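Local coordinates for CymD (PDB 6Z34), which forms a FadL-family outer-membrane channel for monoaromatic hydrocarbons, whose uptake is linked to lateral diffusion, at residues A[288-291]-A[292-296]; A[316-319]-A[320-323]. One frame throughout, in Å; residues are numbered along the deposited sequence.

Contact 1 of 2, residues A[288-291]-A[292-296]; sequences HEFS and DQFAV
Phe290 and Phe294 lie side by side and point the same way at the tip of a beta hairpin. Their ring planes are nearly parallel, at 13°, but slid apart. The centroids are 5.3 Å from each other, so little ring overlaps. The touch comes from one flank of each ring, with Phe290 CD2 3.3 Å from Phe294 CD2. Phe294 reaches this place because its CG stands anti to the backbone N (chi1 178°). Val296 CG1 meets the edge of the Phe290 ring, 4.1 Å from CE2. The His288 imidazole comes edge-on to one face of the Phe290 ring, with its CD2 over the rim near Phe290 CE1. Its ND1 is held by Thr234 OG1.

Below the tip, His288 and Val296 form an antiparallel hydrogen-bonded pair. His288 N gives a nearly straight bond to Val296 O at 2.9 Å, and Val296 N returns one to His288 O at 3.0 Å. On the opposite face of the sheet, Glu289 CG rests on Ala295 CB at 3.6 Å.

Ser291 OG adds a bond inside the turn. It sits between the backbone N and the carbonyl carbon (chi1 69°) and accepts a bent bond from Gln293 N at 3.1 Å. An alanine here would leave Gln293 N without this acceptor, and the turn would probably be freer to shift.

The hairpin joins strands 281-289 and 294-303 of the barrel. Backbone bonds set the register of its strands. The side-chain contacts at the tip are mostly apolar and rest on packing, apart from the Ser291 OG bond.

Contact 2 of 2, residues A[316-319]-A[320-323]; sequences FKQK and ATGD
The side chains of Gln318 and Thr321 cross at an angle in the tight loop of a beta hairpin, between strands 313-318 and 324-328. An ST turn is built into this loop.

Phe316 comes first, on the incoming strand. It is buried: its side chain packs on Leu271 and Ile325, and both it and Gln318 touch Leu188 of helix 188-193. Lys317 follows. Its CG passes Gly322 CA at 4.3 Å, so the start of its chain runs alongside the glycine. The amine further out has a long, weak ion pair with Glu270.

Gln318 carries most of the contact and uses three groups. Its backbone N gives a nearly straight bond to Asp323 O at 2.7 Å (170° at the hydrogen). Its carbonyl O takes the N-H of Gly322, four residues on, which closes the loop from inside. Its side chain is extended, with CG anti to the backbone N (chi1 179°), and this carries the amide across to Thr321. There OE1 meets Thr321 OG1 at a modelled 2.4 Å. That separation is too short to rest on, so a bond between these two atoms is doubtful.

Lys319 begins the bend. The bond to its CB points away from residues 320-323, though CB itself still touches Ala320 N.

Gly322 suits its place because its phi is positive (85°). A side chain there would press on the carbonyl O of Thr321. The hydroxyl of Thr321 makes the ST turn: OG1 accepts the backbone N-H of Asp323, with Thr321 OG1 and Asp323 N 2.8 Å apart.

From the N terminus, the chain reaches contact 1 first, where strand 281-289 turns back into strand 294-303. That loop closes completely before contact 2 opens, so the two follow in series and neither nest nor cross. Strand 294-303 is followed by strand 313-318, and contact 2 turns the latter into strand 324-328. The two turns lie on opposite sides of the chain's centre. Their centres are about 62 Å apart and they do not touch. Contact 1 lies at one end of the barrel wall, consistent with a periplasmic turn. Contact 2, probably extracellular and close to helix 188-193, joins strands on a separate branch, reached from strand 234-259 through strand 265-273.

Contact 1 of 2, residues A[288-291]-A[292-296]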
loop_
_atom_site.group_PDB
_atom_site.type_symbol
_atom_site.label_atom_id
_atom_site.label_comp_id
_atom_site.label_asym_id
_atom_site.label_seq_id
_atom_site.Cartn_x
_atom_site.Cartn_y
_atom_site.Cartn_z
ATOM N N HIS A 288 -7.179 18.906 16.110
ATOM C CA HIS A 288 -7.751 19.955 16.938
ATOM C C HIS A 288 -9.157 19.528 17.319
ATOM O O HIS A 288 -10.009 19.338 16.446
ATOM C CB HIS A 288 -7.770 21.305 16.207
ATOM C CG HIS A 288 -8.161 22.454 17.083
ATOM N ND1 HIS A 288 -7.323 22.977 18.045
ATOM C CD2 HIS A 288 -9.307 23.173 17.151
ATOM C CE1 HIS A 288 -7.936 23.970 18.665
ATOM N NE2 HIS A 288 -9.139 24.110 18.140
ATOM N N GLU A 289 -9.391 19.361 18.609
ATOM C CA GLU A 289 -10.658 18.857 19.115
ATOM C C GLU A 289 -11.348 20.015 19.832
ATOM O O GLU A 289 -11.065 20.287 20.997
ATOM C CB GLU A 289 -10.426 17.644 20.030
ATOM C CG GLU A 289 -10.051 16.384 19.262
ATOM C CD GLU A 289 -9.306 15.336 20.092
ATOM O OE1 GLU A 289 -9.494 15.285 21.327
ATOM O OE2 GLU A 289 -8.532 14.553 19.492
ATOM N N PHE A 290 -12.239 20.717 19.114
ATOM C CA PHE A 290 -12.985 21.823 19.710
ATOM C C PHE A 290 -13.821 21.371 20.903
ATOM O O PHE A 290 -14.203 22.199 21.741
ATOM C CB PHE A 290 -13.908 22.480 18.683
ATOM C CG PHE A 290 -13.200 23.060 17.488
ATOM C CD1 PHE A 290 -12.602 24.308 17.553
ATOM C CD2 PHE A 290 -13.160 22.368 16.284
ATOM C CE1 PHE A 290 -11.966 24.847 16.445
ATOM C CE2 PHE A 290 -12.527 22.903 15.173
ATOM C CZ PHE A 290 -11.929 24.145 15.257
ATOM N N SER A 291 -14.117 20.083 20.976
ATOM C CA SER A 291 -14.875 19.432 22.032
ATOM C C SER A 291 -14.722 17.946 21.766
ATOM O O SER A 291 -14.108 17.544 20.777
ATOM C CB SER A 291 -16.339 19.860 22.029
ATOM O OG SER A 291 -17.001 19.351 20.890
ATOM N N ASP A 292 -15.280 17.124 22.644
ATOM C CA ASP A 292 -15.275 15.699 22.352
ATOM C C ASP A 292 -16.193 15.365 21.188
ATOM O O ASP A 292 -16.035 14.310 20.566
ATOM C CB ASP A 292 -15.671 14.899 23.595
ATOM C CG ASP A 292 -14.472 14.503 24.431
ATOM O OD1 ASP A 292 -14.093 15.279 25.323
ATOM O OD2 ASP A 292 -13.894 13.422 24.186
ATOM N N GLN A 293 -17.115 16.260 20.854
ATOM C CA GLN A 293 -18.120 15.987 19.844
ATOM C C GLN A 293 -17.700 16.420 18.440
ATOM O O GLN A 293 -18.374 16.049 17.473
ATOM C CB GLN A 293 -19.439 16.668 20.236
ATOM C CG GLN A 293 -19.820 16.496 21.712
ATOM C CD GLN A 293 -21.214 15.923 21.896
ATOM O OE1 GLN A 293 -22.101 16.141 21.068
ATOM N NE2 GLN A 293 -21.417 15.187 22.987
ATOM N N PHE A 294 -16.601 17.165 18.298
ATOM C CA PHE A 294 -16.225 17.731 17.005
ATOM C C PHE A 294 -14.718 17.922 16.928
ATOM O O PHE A 294 -14.145 18.683 17.715
ATOM C CB PHE A 294 -16.937 19.062 16.776
ATOM C CG PHE A 294 -16.572 19.726 15.481
ATOM C CD1 PHE A 294 -16.676 19.041 14.282
ATOM C CD2 PHE A 294 -16.120 21.038 15.462
ATOM C CE1 PHE A 294 -16.339 19.656 13.080
ATOM C CE2 PHE A 294 -15.778 21.654 14.273
ATOM C CZ PHE A 294 -15.886 20.962 13.080
ATOM N N ALA A 295 -14.081 17.251 15.969
ATOM C CA ALA A 295 -12.648 17.377 15.734
ATOM C C ALA A 295 -12.373 17.628 14.252
ATOM O O ALA A 295 -13.167 17.251 13.386
ATOM C CB ALA A 295 -11.910 16.119 16.190
ATOM N N VAL A 296 -11.245 18.274 13.961
ATOM C CA VAL A 296 -10.717 18.347 12.602
ATOM C C VAL A 296 -9.241 17.980 12.634
ATOM O O VAL A 296 -8.519 18.315 13.580
ATOM C CB VAL A 296 -10.921 19.729 11.930
ATOM C CG1 VAL A 296 -12.362 20.218 12.074
ATOM C CG2 VAL A 296 -9.936 20.751 12.455
#

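Contact 2 of 2, residues A[316-319]-A[320-323]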
loop_
_atom_site.group_PDB
_atom_site.type_symbol
_atom_site.label_atom_id
_atom_site.label_comp_id
_atom_site.label_asym_id
_atom_site.label_seq_id
_atom_site.Cartn_x
_atom_site.Cartn_y
_atom_site.Cartn_z
ATOM N N PHE A 316 14.864 -14.238 -16.106
ATOM C CA PHE A 316 14.114 -15.457 -16.362
ATOM C C PHE A 316 15.104 -16.527 -16.796
ATOM O O PHE A 316 15.988 -16.261 -17.615
ATOM C CB PHE A 316 13.042 -15.220 -17.438
ATOM C CG PHE A 316 12.518 -16.478 -18.087
ATOM C CD1 PHE A 316 11.367 -17.098 -17.607
ATOM C CD2 PHE A 316 13.161 -17.026 -19.202
ATOM C CE1 PHE A 316 10.873 -18.252 -18.212
ATOM C CE2 PHE A 316 12.682 -18.178 -19.815
ATOM C CZ PHE A 316 11.541 -18.795 -19.325
ATOM N N LYS A 317 14.975 -17.724 -16.234
ATOM C CA LYS A 317 15.871 -18.827 -16.552
ATOM C C LYS A 317 15.016 -20.021 -16.943
ATOM O O LYS A 317 14.180 -20.475 -16.154
ATOM C CB LYS A 317 16.810 -19.160 -15.381
ATOM C CG LYS A 317 17.088 -20.651 -15.204
ATOM C CD LYS A 317 18.263 -20.918 -14.268
ATOM C CE LYS A 317 18.278 -22.370 -13.849
ATOM N NZ LYS A 317 17.079 -22.606 -12.990
ATOM N N GLN A 318 15.210 -20.504 -18.170
ATOM C CA GLN A 318 14.354 -21.541 -18.733
ATOM C C GLN A 318 14.665 -22.885 -18.081
ATOM O O GLN A 318 15.818 -23.324 -18.059
ATOM C CB GLN A 318 14.556 -21.598 -20.244
ATOM C CG GLN A 318 13.761 -22.648 -20.978
ATOM C CD GLN A 318 14.234 -22.789 -22.431
ATOM O OE1 GLN A 318 15.432 -22.829 -22.697
ATOM N NE2 GLN A 318 13.292 -22.861 -23.362
ATOM N N LYS A 319 13.630 -23.542 -17.544
ATOM C CA LYS A 319 13.861 -24.644 -16.609
ATOM C C LYS A 319 14.409 -25.891 -17.299
ATOM O O LYS A 319 15.047 -26.726 -16.645
ATOM C CB LYS A 319 12.575 -24.977 -15.847
ATOM C CG LYS A 319 12.814 -25.826 -14.595
ATOM C CD LYS A 319 13.524 -25.027 -13.492
ATOM C CE LYS A 319 13.864 -25.900 -12.284
ATOM N NZ LYS A 319 14.293 -25.112 -11.087
ATOM N N ALA A 320 14.187 -26.043 -18.606
ATOM C CA ALA A 320 14.788 -27.170 -19.311
ATOM C C ALA A 320 16.289 -26.969 -19.469
ATOM O O ALA A 320 17.096 -27.797 -19.027
ATOM C CB ALA A 320 14.124 -27.356 -20.678
ATOM N N THR A 321 16.676 -25.849 -20.076
ATOM C CA THR A 321 18.047 -25.639 -20.520
ATOM C C THR A 321 18.920 -25.012 -19.439
ATOM O O THR A 321 20.089 -25.382 -19.283
ATOM C CB THR A 321 18.035 -24.742 -21.759
ATOM O OG1 THR A 321 17.344 -23.525 -21.444
ATOM C CG2 THR A 321 17.313 -25.419 -22.909
ATOM N N GLY A 322 18.366 -24.082 -18.672
ATOM C CA GLY A 322 19.190 -23.124 -17.979
ATOM C C GLY A 322 19.555 -21.929 -18.824
ATOM O O GLY A 322 20.432 -21.152 -18.431
ATOM N N ASP A 323 18.922 -21.775 -19.986
ATOM C CA ASP A 323 19.105 -20.595 -20.818
ATOM C C ASP A 323 18.305 -19.441 -20.230
ATOM O O ASP A 323 17.119 -19.593 -19.919
ATOM C CB ASP A 323 18.655 -20.870 -22.254
ATOM C CG ASP A 323 19.699 -21.617 -23.070
ATOM O OD1 ASP A 323 20.182 -22.676 -22.617
ATOM O OD2 ASP A 323 20.029 -21.144 -24.178
#